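Local structure of outer surface protein (Borrelia burgdorferi, 5IZT) at residues 196-201 with 292-297; 209-214 with 258-263; 250-255 with 344-349; 264-269 with 348-353. The protein is an outer surface protein of unestablished function, related to the CRASP-1 family of Borrelia, whose founding member binds complement regulators of the host. One frame throughout, in Å; residues are numbered along the deposited sequence. Where two conformers were deposited one is given.

Interaction 1: 196-201 with 292-297; sequences NKTQNN and GTQISF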
loop_
_atom_site.group_PDB
_atom_site.type_symbol
_atom_site.label_atom_id
_atom_site.label_comp_id
_atom_site.label_asym_id
_atom_site.label_seq_id
_atom_site.Cartn_x
_atom_site.Cartn_y
_atom_site.Cartn_z
ATOM N N ASN A 196 -13.438 -0.402 3.666
ATOM C CA ASN A 196 -13.756 -1.654 4.343
ATOM C C ASN A 196 -12.688 -2.712 4.095
ATOM O O ASN A 196 -12.358 -3.484 5.001
ATOM C CB ASN A 196 -15.125 -2.182 3.911
ATOM C CG ASN A 196 -15.600 -3.332 4.786
ATOM O OD1 ASN A 196 -15.660 -4.483 4.342
ATOM N ND2 ASN A 196 -15.909 -3.034 6.046
ATOM N N LYS A 197 -12.139 -2.764 2.879
ATOM C CA LYS A 197 -11.131 -3.773 2.565
ATOM C C LYS A 197 -9.779 -3.487 3.204
ATOM O O LYS A 197 -8.932 -4.385 3.247
ATOM C CB LYS A 197 -10.962 -3.902 1.057
ATOM C CG LYS A 197 -12.069 -4.692 0.407
ATOM C CD LYS A 197 -11.769 -4.941 -1.053
ATOM C CE LYS A 197 -11.852 -3.660 -1.854
ATOM N NZ LYS A 197 -11.649 -3.896 -3.311
ATOM N N THR A 198 -9.533 -2.263 3.669
ATOM C CA THR A 198 -8.271 -2.004 4.352
ATOM C C THR A 198 -8.252 -2.572 5.764
ATOM O O THR A 198 -7.201 -2.552 6.414
ATOM C CB THR A 198 -7.980 -0.503 4.425
ATOM O OG1 THR A 198 -8.893 0.115 5.339
ATOM C CG2 THR A 198 -8.132 0.144 3.062
ATOM N N GLN A 199 -9.364 -3.107 6.246
ATOM C CA GLN A 199 -9.391 -3.729 7.560
ATOM C C GLN A 199 -9.365 -5.247 7.445
ATOM O O GLN A 199 -9.835 -5.832 6.464
ATOM C CB GLN A 199 -10.627 -3.285 8.349
ATOM C CG GLN A 199 -10.910 -1.792 8.252
ATOM C CD GLN A 199 -9.764 -0.960 8.804
ATOM O OE1 GLN A 199 -9.413 -1.075 9.982
ATOM N NE2 GLN A 199 -9.160 -0.136 7.953
ATOM N N ASN A 200 -8.788 -5.880 8.460
ATOM C CA ASN A 200 -8.750 -7.334 8.513
ATOM C C ASN A 200 -10.146 -7.834 8.847
ATOM O O ASN A 200 -10.555 -7.821 10.008
ATOM C CB ASN A 200 -7.736 -7.798 9.549
ATOM C CG ASN A 200 -7.805 -9.285 9.803
ATOM O OD1 ASN A 200 -8.476 -10.030 9.075
ATOM N ND2 ASN A 200 -7.104 -9.734 10.838
ATOM N N ASN A 201 -10.882 -8.285 7.828
ATOM C CA ASN A 201 -12.192 -8.905 8.007
ATOM C C ASN A 201 -12.136 -10.422 7.888
ATOM O O ASN A 201 -13.170 -11.055 7.632
ATOM C CB ASN A 201 -13.188 -8.340 6.987
ATOM C CG ASN A 201 -13.224 -6.825 6.983
ATOM O OD1 ASN A 201 -13.353 -6.198 8.033
ATOM N ND2 ASN A 201 -13.098 -6.229 5.798
ATOM N N GLY A 292 4.707 2.774 2.343
ATOM C CA GLY A 292 4.304 4.088 1.857
ATOM C C GLY A 292 3.152 4.018 0.870
ATOM O O GLY A 292 2.298 4.907 0.837
ATOM N N THR A 293 3.117 2.968 0.047
ATOM C CA THR A 293 2.006 2.789 -0.876
ATOM C C THR A 293 0.690 2.651 -0.119
ATOM O O THR A 293 -0.310 3.298 -0.460
ATOM C CB THR A 293 2.239 1.556 -1.742
ATOM O OG1 THR A 293 3.354 1.778 -2.591
ATOM C CG2 THR A 293 1.010 1.239 -2.612
ATOM N N GLN A 294 0.662 1.781 0.886
ATOM C CA GLN A 294 -0.592 1.552 1.599
ATOM C C GLN A 294 -0.973 2.767 2.437
ATOM O O GLN A 294 -2.156 3.116 2.536
ATOM C CB GLN A 294 -0.482 0.302 2.478
ATOM C CG GLN A 294 -1.802 -0.092 3.168
ATOM C CD GLN A 294 -2.856 -0.570 2.186
ATOM O OE1 GLN A 294 -2.538 -0.965 1.067
ATOM N NE2 GLN A 294 -4.121 -0.532 2.603
ATOM N N ILE A 295 0.014 3.432 3.045
ATOM C CA ILE A 295 -0.301 4.570 3.896
ATOM C C ILE A 295 -0.913 5.684 3.060
ATOM O O ILE A 295 -1.950 6.257 3.422
ATOM C CB ILE A 295 0.956 5.048 4.637
ATOM C CG1 ILE A 295 1.364 3.994 5.688
ATOM C CG2 ILE A 295 0.695 6.421 5.258
ATOM C CD1 ILE A 295 2.753 4.218 6.306
ATOM N N SER A 296 -0.277 6.012 1.932
ATOM C CA SER A 296 -0.821 7.063 1.067
ATOM C C SER A 296 -2.180 6.676 0.514
ATOM O O SER A 296 -3.060 7.532 0.375
ATOM C CB SER A 296 0.127 7.364 -0.092
ATOM O OG SER A 296 1.300 8.040 0.347
ATOM N N PHE A 297 -2.338 5.410 0.121
ATOM C CA PHE A 297 -3.623 4.916 -0.381
ATOM C C PHE A 297 -4.740 5.169 0.628
ATOM O O PHE A 297 -5.797 5.713 0.280
ATOM C CB PHE A 297 -3.495 3.420 -0.707
ATOM C CG PHE A 297 -4.771 2.762 -1.125
ATOM C CD1 PHE A 297 -5.260 2.923 -2.422
ATOM C CD2 PHE A 297 -5.471 1.967 -0.247
ATOM C CE1 PHE A 297 -6.436 2.290 -2.819
ATOM C CE2 PHE A 297 -6.661 1.330 -0.637
ATOM C CZ PHE A 297 -7.143 1.506 -1.919
#
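Where helix 179-197 gives way to a loop, the backbone passes helix 280-316 at some distance, Thr-198 and Gln-294 being nearest with their CA atoms 8.9 Å apart. One methyl bridges that gap. Thr-198 CG2 stands 4.1 Å from Gln-294 NE2 and 4.2 Å from Phe-297 CE2, meeting the Phe-297 ring at its edge, near the ring plane. The methyl lies anti to the carbonyl carbon of Thr-198, while OG1 (chi1 70°) sits between the backbone N and that carbonyl carbon. There OG1 bonds to Lys-195 O, which would help hold the threonine's rotation, and accepts a short hydrogen bond of 2.6 Å from Gln-199 NE2. Gln-294 reaches the contact by a bend at chi2 (68°); its amide is engaged at both ends, OE1 by Arg-343 NE and NE2 by Glu-298. Arg-343 also makes a cation-pi contact with Phe-297, tying both partners of the threonine to helix 322-359. Behind the contact, Asn-196 O takes Gln-199 N and Asn-201 ND2 from opposite faces of its carbonyl plane, the latter at 3.0 Å. The stretch leaving helix 179-197, folded back by these bonds to Asn-196 O, rests through one threonine methyl on helix 280-316 of an all-helical bundle.

Interaction 2: 209-214 with 258-263; sequences DQFKMK and FDQYKI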
loop_
_atom_site.group_PDB
_atom_site.type_symbol
_atom_site.label_atom_id
_atom_site.label_comp_id
_atom_site.label_asym_id
_atom_site.label_seq_id
_atom_site.Cartn_x
_atom_site.Cartn_y
_atom_site.Cartn_z
ATOM N N ASP A 209 6.816 -14.872 14.822
ATOM C CA ASP A 209 7.997 -14.372 14.124
ATOM C C ASP A 209 7.658 -13.341 13.036
ATOM O O ASP A 209 8.524 -13.048 12.199
ATOM C CB ASP A 209 8.828 -15.544 13.555
ATOM C CG ASP A 209 8.144 -16.299 12.406
ATOM O OD1 ASP A 209 7.124 -15.842 11.858
ATOM O OD2 ASP A 209 8.642 -17.387 12.041
ATOM N N GLN A 210 6.434 -12.800 13.044
ATOM C CA GLN A 210 5.974 -11.778 12.086
ATOM C C GLN A 210 6.311 -12.183 10.644
ATOM O O GLN A 210 6.883 -11.411 9.866
ATOM C CB GLN A 210 6.559 -10.397 12.436
ATOM C CG GLN A 210 6.263 -9.987 13.887
ATOM C CD GLN A 210 7.123 -8.825 14.402
ATOM O OE1 GLN A 210 7.789 -8.133 13.638
ATOM N NE2 GLN A 210 7.108 -8.625 15.717
ATOM N N PHE A 211 5.968 -13.432 10.306
ATOM C CA PHE A 211 6.146 -13.992 8.962
ATOM C C PHE A 211 7.600 -13.879 8.493
ATOM O O PHE A 211 7.877 -13.478 7.360
ATOM C CB PHE A 211 5.188 -13.331 7.964
ATOM C CG PHE A 211 3.744 -13.375 8.406
ATOM C CD1 PHE A 211 3.001 -14.540 8.279
ATOM C CD2 PHE A 211 3.142 -12.256 8.975
ATOM C CE1 PHE A 211 1.671 -14.595 8.708
ATOM C CE2 PHE A 211 1.821 -12.297 9.405
ATOM C CZ PHE A 211 1.081 -13.470 9.271
ATOM N N LYS A 212 8.524 -14.248 9.384
ATOM C CA LYS A 212 9.976 -14.250 9.197
ATOM C C LYS A 212 10.540 -12.844 9.052
ATOM O O LYS A 212 11.722 -12.686 8.700
ATOM C CB LYS A 212 10.416 -15.100 7.991
ATOM C CG LYS A 212 9.797 -16.511 7.966
ATOM C CD LYS A 212 10.484 -17.471 8.905
ATOM C CE LYS A 212 9.762 -18.828 8.925
ATOM N NZ LYS A 212 8.381 -18.742 9.508
ATOM N N MET A 213 9.738 -11.810 9.307
ATOM C CA MET A 213 10.228 -10.444 9.216
ATOM C C MET A 213 10.506 -9.804 10.575
ATOM O O MET A 213 11.107 -8.717 10.615
ATOM C CB MET A 213 9.239 -9.598 8.408
ATOM C CG MET A 213 9.276 -10.021 6.918
ATOM S SD MET A 213 8.160 -9.098 5.852
ATOM C CE MET A 213 6.595 -9.849 6.377
ATOM N N LYS A 214 10.137 -10.458 11.686
ATOM C CA LYS A 214 10.515 -9.933 13.003
ATOM C C LYS A 214 12.023 -9.771 13.107
ATOM O O LYS A 214 12.517 -8.769 13.637
ATOM C CB LYS A 214 10.039 -10.855 14.126
ATOM C CG LYS A 214 10.423 -10.335 15.540
ATOM C CD LYS A 214 9.833 -11.201 16.654
ATOM C CE LYS A 214 10.625 -12.497 16.885
ATOM N NZ LYS A 214 11.984 -12.268 17.479
ATOM N N PHE A 258 -4.209 -9.239 3.274
ATOM C CA PHE A 258 -4.272 -10.181 4.396
ATOM C C PHE A 258 -4.205 -11.631 3.917
ATOM O O PHE A 258 -4.837 -12.523 4.485
ATOM C CB PHE A 258 -5.515 -9.918 5.247
ATOM C CG PHE A 258 -5.550 -8.525 5.831
ATOM C CD1 PHE A 258 -4.727 -8.179 6.893
ATOM C CD2 PHE A 258 -6.368 -7.561 5.282
ATOM C CE1 PHE A 258 -4.741 -6.885 7.410
ATOM C CE2 PHE A 258 -6.393 -6.271 5.793
ATOM C CZ PHE A 258 -5.580 -5.925 6.842
ATOM N N ASP A 259 -3.406 -11.870 2.872
ATOM C CA ASP A 259 -3.196 -13.208 2.298
ATOM C C ASP A 259 -2.008 -13.853 3.015
ATOM O O ASP A 259 -0.852 -13.532 2.733
ATOM C CB ASP A 259 -2.966 -13.091 0.793
ATOM C CG ASP A 259 -2.842 -14.445 0.074
ATOM O OD1 ASP A 259 -2.267 -15.405 0.604
ATOM O OD2 ASP A 259 -3.282 -14.533 -1.087
ATOM N N GLN A 260 -2.293 -14.783 3.929
ATOM C CA GLN A 260 -1.235 -15.386 4.741
ATOM C C GLN A 260 -0.163 -16.028 3.869
ATOM O O GLN A 260 1.038 -15.884 4.126
ATOM C CB GLN A 260 -1.836 -16.428 5.686
ATOM C CG GLN A 260 -0.796 -17.222 6.478
ATOM C CD GLN A 260 -1.337 -18.548 7.039
ATOM O OE1 GLN A 260 -2.016 -19.313 6.344
ATOM N NE2 GLN A 260 -1.027 -18.821 8.302
ATOM N N TYR A 261 -0.583 -16.748 2.829
ATOM C CA TYR A 261 0.389 -17.401 1.945
ATOM C C TYR A 261 1.367 -16.404 1.347
ATOM O O TYR A 261 2.591 -16.595 1.415
ATOM C CB TYR A 261 -0.332 -18.132 0.821
ATOM C CG TYR A 261 0.625 -18.840 -0.109
ATOM C CD1 TYR A 261 1.296 -19.994 0.287
ATOM C CD2 TYR A 261 0.931 -18.294 -1.354
ATOM C CE1 TYR A 261 2.170 -20.637 -0.576
ATOM C CE2 TYR A 261 1.819 -18.914 -2.216
ATOM C CZ TYR A 261 2.441 -20.080 -1.821
ATOM O OH TYR A 261 3.332 -20.693 -2.672
ATOM N N LYS A 262 0.849 -15.342 0.710
ATOM C CA LYS A 262 1.728 -14.377 0.048
ATOM C C LYS A 262 2.618 -13.654 1.047
ATOM O O LYS A 262 3.789 -13.393 0.767
ATOM C CB LYS A 262 0.906 -13.353 -0.743
ATOM C CG LYS A 262 -0.009 -13.942 -1.798
ATOM C CD LYS A 262 -0.583 -12.859 -2.725
ATOM C CE LYS A 262 -1.069 -11.622 -1.961
ATOM N NZ LYS A 262 -1.931 -10.747 -2.828
ATOM N N ILE A 263 2.072 -13.298 2.215
ATOM C CA ILE A 263 2.878 -12.608 3.221
ATOM C C ILE A 263 3.998 -13.516 3.730
ATOM O O ILE A 263 5.144 -13.066 3.909
ATOM C CB ILE A 263 1.980 -12.095 4.364
ATOM C CG1 ILE A 263 0.967 -11.071 3.833
ATOM C CG2 ILE A 263 2.812 -11.469 5.512
ATOM C CD1 ILE A 263 -0.172 -10.812 4.833
#
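Asp-209 OD1, two residues before the Phe-211 that packs on Ile-263, draws in several groups: Thr-207 OG1 bonds to it, and Lys-212 N gives it a weak hydrogen bond of 3.3 Å. The other oxygen, OD2, takes Lys-212 NZ on its syn side in a 2.9 Å salt bridge, and that ammonium is shared with Glu-264 of helix 260-274. These bonds brace the type I' turn from Gln-210 to Met-213, closed by Met-213 N to Gln-210 O at 2.9 Å. From the turn Phe-211 points at the helix, and Ile-263 CG2 lies over one face of its ring, 3.9 Å from the centroid and 27° off the normal, a CH-pi contact offset toward the rim. The methyl is placed there because CG2 is anti to the backbone N of Ile-263. Met-213 CE touches the same methyl at 4.2 Å, and Gln-260 CG comes obliquely to Phe-211 CE1. At the start of the helix, Asp-259 OD1 receives Lys-262 N at 3.1 Å as an N-cap bond. Tyr-253 of helix 243-255 adds an edge-to-face ring to Phe-211. Across the two segments the joint is thus apolar, while charged groups within the loop probably steady the turn that presents the phenylalanine.

Interaction 3: 250-255 with 344-349; sequences NKFYAL and KEWSRQ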
loop_
_atom_site.group_PDB
_atom_site.type_symbol
_atom_site.label_atom_id
_atom_site.label_comp_id
_atom_site.label_asym_id
_atom_site.label_seq_id
_atom_site.Cartn_x
_atom_site.Cartn_y
_atom_site.Cartn_z
ATOM N N ASN A 250 0.521 -4.028 10.254
ATOM C CA ASN A 250 -0.745 -4.405 9.643
ATOM C C ASN A 250 -1.028 -3.631 8.363
ATOM O O ASN A 250 -1.820 -4.108 7.536
ATOM C CB ASN A 250 -1.876 -4.247 10.651
ATOM C CG ASN A 250 -2.038 -5.484 11.515
ATOM O OD1 ASN A 250 -1.143 -5.842 12.277
ATOM N ND2 ASN A 250 -3.171 -6.155 11.381
ATOM N N LYS A 251 -0.396 -2.467 8.161
ATOM C CA LYS A 251 -0.531 -1.809 6.860
ATOM C C LYS A 251 0.132 -2.635 5.764
ATOM O O LYS A 251 -0.362 -2.677 4.633
ATOM C CB LYS A 251 0.068 -0.405 6.899
ATOM C CG LYS A 251 -0.508 0.448 8.034
ATOM C CD LYS A 251 -1.337 1.568 7.544
ATOM C CE LYS A 251 -1.929 2.347 8.724
ATOM N NZ LYS A 251 -3.360 1.991 8.924
ATOM N N PHE A 252 1.281 -3.262 6.060
ATOM C CA PHE A 252 1.884 -4.150 5.067
ATOM C C PHE A 252 0.996 -5.363 4.814
ATOM O O PHE A 252 0.844 -5.801 3.665
ATOM C CB PHE A 252 3.281 -4.622 5.492
ATOM C CG PHE A 252 3.929 -5.493 4.459
ATOM C CD1 PHE A 252 4.420 -4.932 3.271
ATOM C CD2 PHE A 252 3.991 -6.873 4.631
ATOM C CE1 PHE A 252 4.990 -5.735 2.287
ATOM C CE2 PHE A 252 4.559 -7.700 3.635
ATOM C CZ PHE A 252 5.068 -7.124 2.470
ATOM N N TYR A 253 0.416 -5.929 5.866
ATOM C CA TYR A 253 -0.502 -7.059 5.671
ATOM C C TYR A 253 -1.705 -6.645 4.838
ATOM O O TYR A 253 -2.197 -7.423 4.004
ATOM C CB TYR A 253 -0.955 -7.617 7.021
ATOM C CG TYR A 253 0.191 -8.014 7.933
ATOM C CD1 TYR A 253 1.408 -8.432 7.405
ATOM C CD2 TYR A 253 0.065 -7.934 9.325
ATOM C CE1 TYR A 253 2.480 -8.770 8.237
ATOM C CE2 TYR A 253 1.147 -8.283 10.174
ATOM C CZ TYR A 253 2.334 -8.700 9.622
ATOM O OH TYR A 253 3.398 -9.050 10.450
ATOM N N ALA A 254 -2.201 -5.422 5.059
ATOM C CA ALA A 254 -3.333 -4.916 4.290
ATOM C C ALA A 254 -2.970 -4.712 2.823
ATOM O O ALA A 254 -3.801 -4.943 1.936
ATOM C CB ALA A 254 -3.832 -3.607 4.894
ATOM N N LEU A 255 -1.742 -4.260 2.557
ATOM C CA LEU A 255 -1.271 -4.107 1.186
ATOM C C LEU A 255 -1.296 -5.437 0.439
ATOM O O LEU A 255 -1.587 -5.480 -0.768
ATOM C CB LEU A 255 0.150 -3.534 1.203
ATOM C CG LEU A 255 0.886 -3.462 -0.129
ATOM C CD1 LEU A 255 0.163 -2.530 -1.115
ATOM C CD2 LEU A 255 2.328 -3.006 0.141
ATOM N N LYS A 344 -2.427 -1.601 -6.955
ATOM C CA LYS A 344 -2.434 -2.918 -7.591
ATOM C C LYS A 344 -1.114 -3.200 -8.305
ATOM O O LYS A 344 -0.647 -4.346 -8.330
ATOM C CB LYS A 344 -3.603 -3.027 -8.575
ATOM N N GLU A 345 -0.506 -2.172 -8.911
ATOM C CA GLU A 345 0.775 -2.379 -9.586
ATOM C C GLU A 345 1.871 -2.818 -8.617
ATOM O O GLU A 345 2.689 -3.688 -8.956
ATOM C CB GLU A 345 1.191 -1.117 -10.344
ATOM C CG GLU A 345 2.478 -1.256 -11.146
ATOM C CD GLU A 345 2.431 -2.366 -12.186
ATOM O OE1 GLU A 345 1.319 -2.785 -12.573
ATOM O OE2 GLU A 345 3.517 -2.809 -12.627
ATOM N N TRP A 346 1.927 -2.219 -7.419
ATOM C CA TRP A 346 2.888 -2.678 -6.416
ATOM C C TRP A 346 2.662 -4.147 -6.095
ATOM O O TRP A 346 3.607 -4.943 -6.048
ATOM C CB TRP A 346 2.789 -1.836 -5.133
ATOM C CG TRP A 346 3.931 -2.066 -4.191
ATOM C CD1 TRP A 346 5.035 -1.280 -4.039
ATOM C CD2 TRP A 346 4.107 -3.179 -3.295
ATOM N NE1 TRP A 346 5.881 -1.825 -3.095
ATOM C CE2 TRP A 346 5.332 -2.989 -2.630
ATOM C CE3 TRP A 346 3.331 -4.303 -2.975
ATOM C CZ2 TRP A 346 5.817 -3.890 -1.678
ATOM C CZ3 TRP A 346 3.813 -5.200 -2.026
ATOM C CH2 TRP A 346 5.035 -4.984 -1.393
ATOM N N SER A 347 1.399 -4.515 -5.858
ATOM C CA SER A 347 1.048 -5.894 -5.547
ATOM C C SER A 347 1.414 -6.828 -6.696
ATOM O O SER A 347 1.866 -7.956 -6.465
ATOM C CB SER A 347 -0.452 -5.973 -5.231
ATOM O OG SER A 347 -0.769 -7.147 -4.501
ATOM N N ARG A 348 1.245 -6.364 -7.942
ATOM C CA ARG A 348 1.622 -7.171 -9.098
ATOM C C ARG A 348 3.122 -7.439 -9.122
ATOM O O ARG A 348 3.561 -8.546 -9.460
ATOM C CB ARG A 348 1.177 -6.474 -10.386
ATOM C CG ARG A 348 1.535 -7.228 -11.657
ATOM C CD ARG A 348 0.965 -6.548 -12.906
ATOM N NE ARG A 348 1.856 -5.513 -13.428
ATOM C CZ ARG A 348 2.731 -5.707 -14.409
ATOM N NH1 ARG A 348 2.836 -6.901 -14.981
ATOM N NH2 ARG A 348 3.499 -4.707 -14.820
ATOM N N GLN A 349 3.928 -6.432 -8.777
ATOM C CA GLN A 349 5.370 -6.652 -8.677
ATOM C C GLN A 349 5.706 -7.632 -7.557
ATOM O O GLN A 349 6.567 -8.503 -7.729
ATOM C CB GLN A 349 6.091 -5.321 -8.454
ATOM C CG GLN A 349 5.831 -4.290 -9.572
ATOM C CD GLN A 349 6.461 -4.701 -10.894
ATOM O OE1 GLN A 349 7.562 -5.249 -10.920
ATOM N NE2 GLN A 349 5.775 -4.423 -11.998
#
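The apolar contact is carried by Leu-255 and Trp-346, whose side chains cross at about a right angle. Leu-255 CD2 lies over one face of the indole, 3.5 Å from the centroid of the six-membered ring and 16° off its normal, a CH-pi contact; its nearest carbon is Trp-346 CZ3 at 3.4 Å. Leu-255 CG lies beyond the rim on the CE3 side, 3.8 Å from Trp-346 CE3. Phe-252 joins farther along the indole, its CE1 reaching Trp-346 CH2 at 3.8 Å in an oblique approach. Both rings swing out with CG anti to the backbone N (chi1 -178° for Phe-252), which carries the end of the phenylalanine to the tryptophan.

Polar bonding runs alongside. Indole NE1 bonds to Ser-289 OG of helix 280-316, which would fix the rotation of the plate that Leu-255 sits on. Within segment 344-349 of helix 322-359, Arg-348, in one of its two conformers, makes a side-on salt bridge to Glu-345, NE to OE1 and NH2 to OE2, each 2.9 Å; OE2 also accepts Gln-349 NE2 at 2.8 Å.

The short helix segments lie nearly perpendicular, their directions 86° apart and axes 11.9 Å at closest approach. The last turns of helix 243-255 thus run crosswise to segment 344-349, with Thr-293 of helix 280-316 and Met-381 of helix 366-395 packed on Trp-346, and Phe-266 of helix 260-274 on Phe-252.

Interaction 4: 264-269 with 348-353; sequences EQFGSI and RQADGL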
loop_
_atom_site.group_PDB
_atom_site.type_symbol
_atom_site.label_atom_id
_atom_site.label_comp_id
_atom_site.label_asym_id
_atom_site.label_seq_id
_atom_site.Cartn_x
_atom_site.Cartn_y
_atom_site.Cartn_z
ATOM N N GLU A 264 3.693 -14.797 3.958
ATOM C CA GLU A 264 4.741 -15.719 4.392
ATOM C C GLU A 264 5.807 -15.887 3.316
ATOM O O GLU A 264 7.001 -15.954 3.633
ATOM C CB GLU A 264 4.144 -17.078 4.769
ATOM C CG GLU A 264 5.163 -18.101 5.265
ATOM C CD GLU A 264 5.683 -17.819 6.677
ATOM O OE1 GLU A 264 6.802 -18.279 7.013
ATOM O OE2 GLU A 264 4.976 -17.152 7.451
ATOM N N GLN A 265 5.402 -15.967 2.044
ATOM C CA GLN A 265 6.372 -16.110 0.962
ATOM C C GLN A 265 7.280 -14.893 0.885
ATOM O O GLN A 265 8.508 -15.017 0.766
ATOM C CB GLN A 265 5.644 -16.315 -0.366
ATOM C CG GLN A 265 4.975 -17.675 -0.495
ATOM C CD GLN A 265 5.980 -18.815 -0.364
ATOM O OE1 GLN A 265 7.089 -18.745 -0.885
ATOM N NE2 GLN A 265 5.594 -19.864 0.351
ATOM N N PHE A 266 6.682 -13.706 0.943
ATOM C CA PHE A 266 7.435 -12.458 0.878
ATOM C C PHE A 266 8.396 -12.345 2.054
ATOM O O PHE A 266 9.567 -11.974 1.885
ATOM C CB PHE A 266 6.455 -11.262 0.852
ATOM C CG PHE A 266 7.128 -9.929 0.596
ATOM C CD1 PHE A 266 7.702 -9.220 1.638
ATOM C CD2 PHE A 266 7.158 -9.393 -0.677
ATOM C CE1 PHE A 266 8.342 -8.003 1.405
ATOM C CE2 PHE A 266 7.783 -8.174 -0.924
ATOM C CZ PHE A 266 8.367 -7.475 0.121
ATOM N N GLY A 267 7.919 -12.648 3.260
ATOM C CA GLY A 267 8.801 -12.614 4.422
ATOM C C GLY A 267 9.971 -13.578 4.309
ATOM O O GLY A 267 11.100 -13.258 4.704
ATOM N N SER A 268 9.727 -14.764 3.752
ATOM C CA SER A 268 10.813 -15.729 3.576
ATOM C C SER A 268 11.871 -15.207 2.619
ATOM O O SER A 268 13.060 -15.491 2.793
ATOM C CB SER A 268 10.276 -17.067 3.075
ATOM O OG SER A 268 9.493 -17.701 4.069
ATOM N N ILE A 269 11.461 -14.446 1.603
ATOM C CA ILE A 269 12.440 -13.855 0.696
ATOM C C ILE A 269 13.231 -12.764 1.406
ATOM O O ILE A 269 14.457 -12.681 1.256
ATOM C CB ILE A 269 11.739 -13.327 -0.568
ATOM C CG1 ILE A 269 11.106 -14.490 -1.341
ATOM C CG2 ILE A 269 12.719 -12.557 -1.446
ATOM C CD1 ILE A 269 9.997 -14.045 -2.318
ATOM N N ARG A 348 1.245 -6.364 -7.942
ATOM C CA ARG A 348 1.622 -7.171 -9.098
ATOM C C ARG A 348 3.122 -7.439 -9.122
ATOM O O ARG A 348 3.561 -8.546 -9.460
ATOM C CB ARG A 348 1.177 -6.474 -10.386
ATOM C CG ARG A 348 1.535 -7.228 -11.657
ATOM C CD ARG A 348 0.965 -6.548 -12.906
ATOM N NE ARG A 348 1.856 -5.513 -13.428
ATOM C CZ ARG A 348 2.731 -5.707 -14.409
ATOM N NH1 ARG A 348 2.836 -6.901 -14.981
ATOM N NH2 ARG A 348 3.499 -4.707 -14.820
ATOM N N GLN A 349 3.928 -6.432 -8.777
ATOM C CA GLN A 349 5.370 -6.652 -8.677
ATOM C C GLN A 349 5.706 -7.632 -7.557
ATOM O O GLN A 349 6.567 -8.503 -7.729
ATOM C CB GLN A 349 6.091 -5.321 -8.454
ATOM C CG GLN A 349 5.831 -4.290 -9.572
ATOM C CD GLN A 349 6.461 -4.701 -10.894
ATOM O OE1 GLN A 349 7.562 -5.249 -10.920
ATOM N NE2 GLN A 349 5.775 -4.423 -11.998
ATOM N N ALA A 350 5.060 -7.493 -6.393
ATOM C CA ALA A 350 5.308 -8.439 -5.305
ATOM C C ALA A 350 4.924 -9.854 -5.709
ATOM O O ALA A 350 5.633 -10.810 -5.369
ATOM C CB ALA A 350 4.567 -8.015 -4.035
ATOM N N ASP A 351 3.803 -10.010 -6.425
ATOM C CA ASP A 351 3.387 -11.327 -6.906
ATOM C C ASP A 351 4.439 -11.952 -7.812
ATOM O O ASP A 351 4.737 -13.150 -7.705
ATOM C CB ASP A 351 2.070 -11.218 -7.666
ATOM C CG ASP A 351 0.874 -11.134 -6.752
ATOM O OD1 ASP A 351 1.014 -11.428 -5.549
ATOM O OD2 ASP A 351 -0.206 -10.749 -7.240
ATOM N N GLY A 352 4.985 -11.168 -8.741
ATOM C CA GLY A 352 5.995 -11.720 -9.625
ATOM C C GLY A 352 7.268 -12.052 -8.876
ATOM O O GLY A 352 7.892 -13.090 -9.122
ATOM N N LEU A 353 7.637 -11.210 -7.906
ATOM C CA LEU A 353 8.830 -11.478 -7.105
ATOM C C LEU A 353 8.671 -12.772 -6.310
ATOM O O LEU A 353 9.591 -13.599 -6.253
ATOM C CB LEU A 353 9.095 -10.281 -6.186
ATOM C CG LEU A 353 10.288 -10.178 -5.223
ATOM C CD1 LEU A 353 10.626 -8.736 -4.984
ATOM C CD2 LEU A 353 10.012 -10.832 -3.896
#
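The Phe-266 ring meets the methyl of Ala-350 obliquely, CD2 to CB at 4.5 Å, in a loose contact, while another part of the ring meets Phe-252 of helix 243-255 with the two planes at about 50°. The phenyl reaches this position because its CG is anti to the backbone N (chi1 -172°), which brings the end of the side chain closer to helix 322-359 than its first bond suggests. One turn on, the packing is closer. Ile-269 and Leu-353 lie alongside one another, pointing opposite ways, and the leucine methyl CD2 fits against two methyls of the isoleucine, 3.6 Å from Ile-269 CD1 and 4.0 Å from Ile-269 CG2. Ile-269 CD1 also lies 4.0 Å from Leu-353 O. The pairs Phe-266 with Ala-350 and Ile-269 with Leu-353 recur at a spacing of three residues on each helix, a helix-on-helix seam of the all-helical fold. Met-381 and Ile-373 of helix 366-395 pack on Ala-350 and Leu-353, so the seam is buried from that side too. Within helix 260-274, Glu-264 O accepts Ser-268 N at 3.0 Å and, in one of the serine's two conformers, Ser-268 OG at 3.1 Å, from opposite faces of its carbonyl plane.

From the N terminus, the end of helix 179-197 opens the loop that interaction 1 closes on helix 280-316, and interaction 2 is nested inside it, linking the turn before helix 243-255 to the start of helix 260-274. Interaction 3 starts within the loop of interaction 2 and crosses both it and interaction 1 on its way to helix 322-359. Interaction 4 opens after interaction 2 has closed, crosses interaction 1, and ends on the same part of helix 322-359 as interaction 3, sharing Arg-348 and Gln-349. Together they set the two short helices 243-255 and 260-274 and the preceding loops against the long helices 280-316 and 322-359.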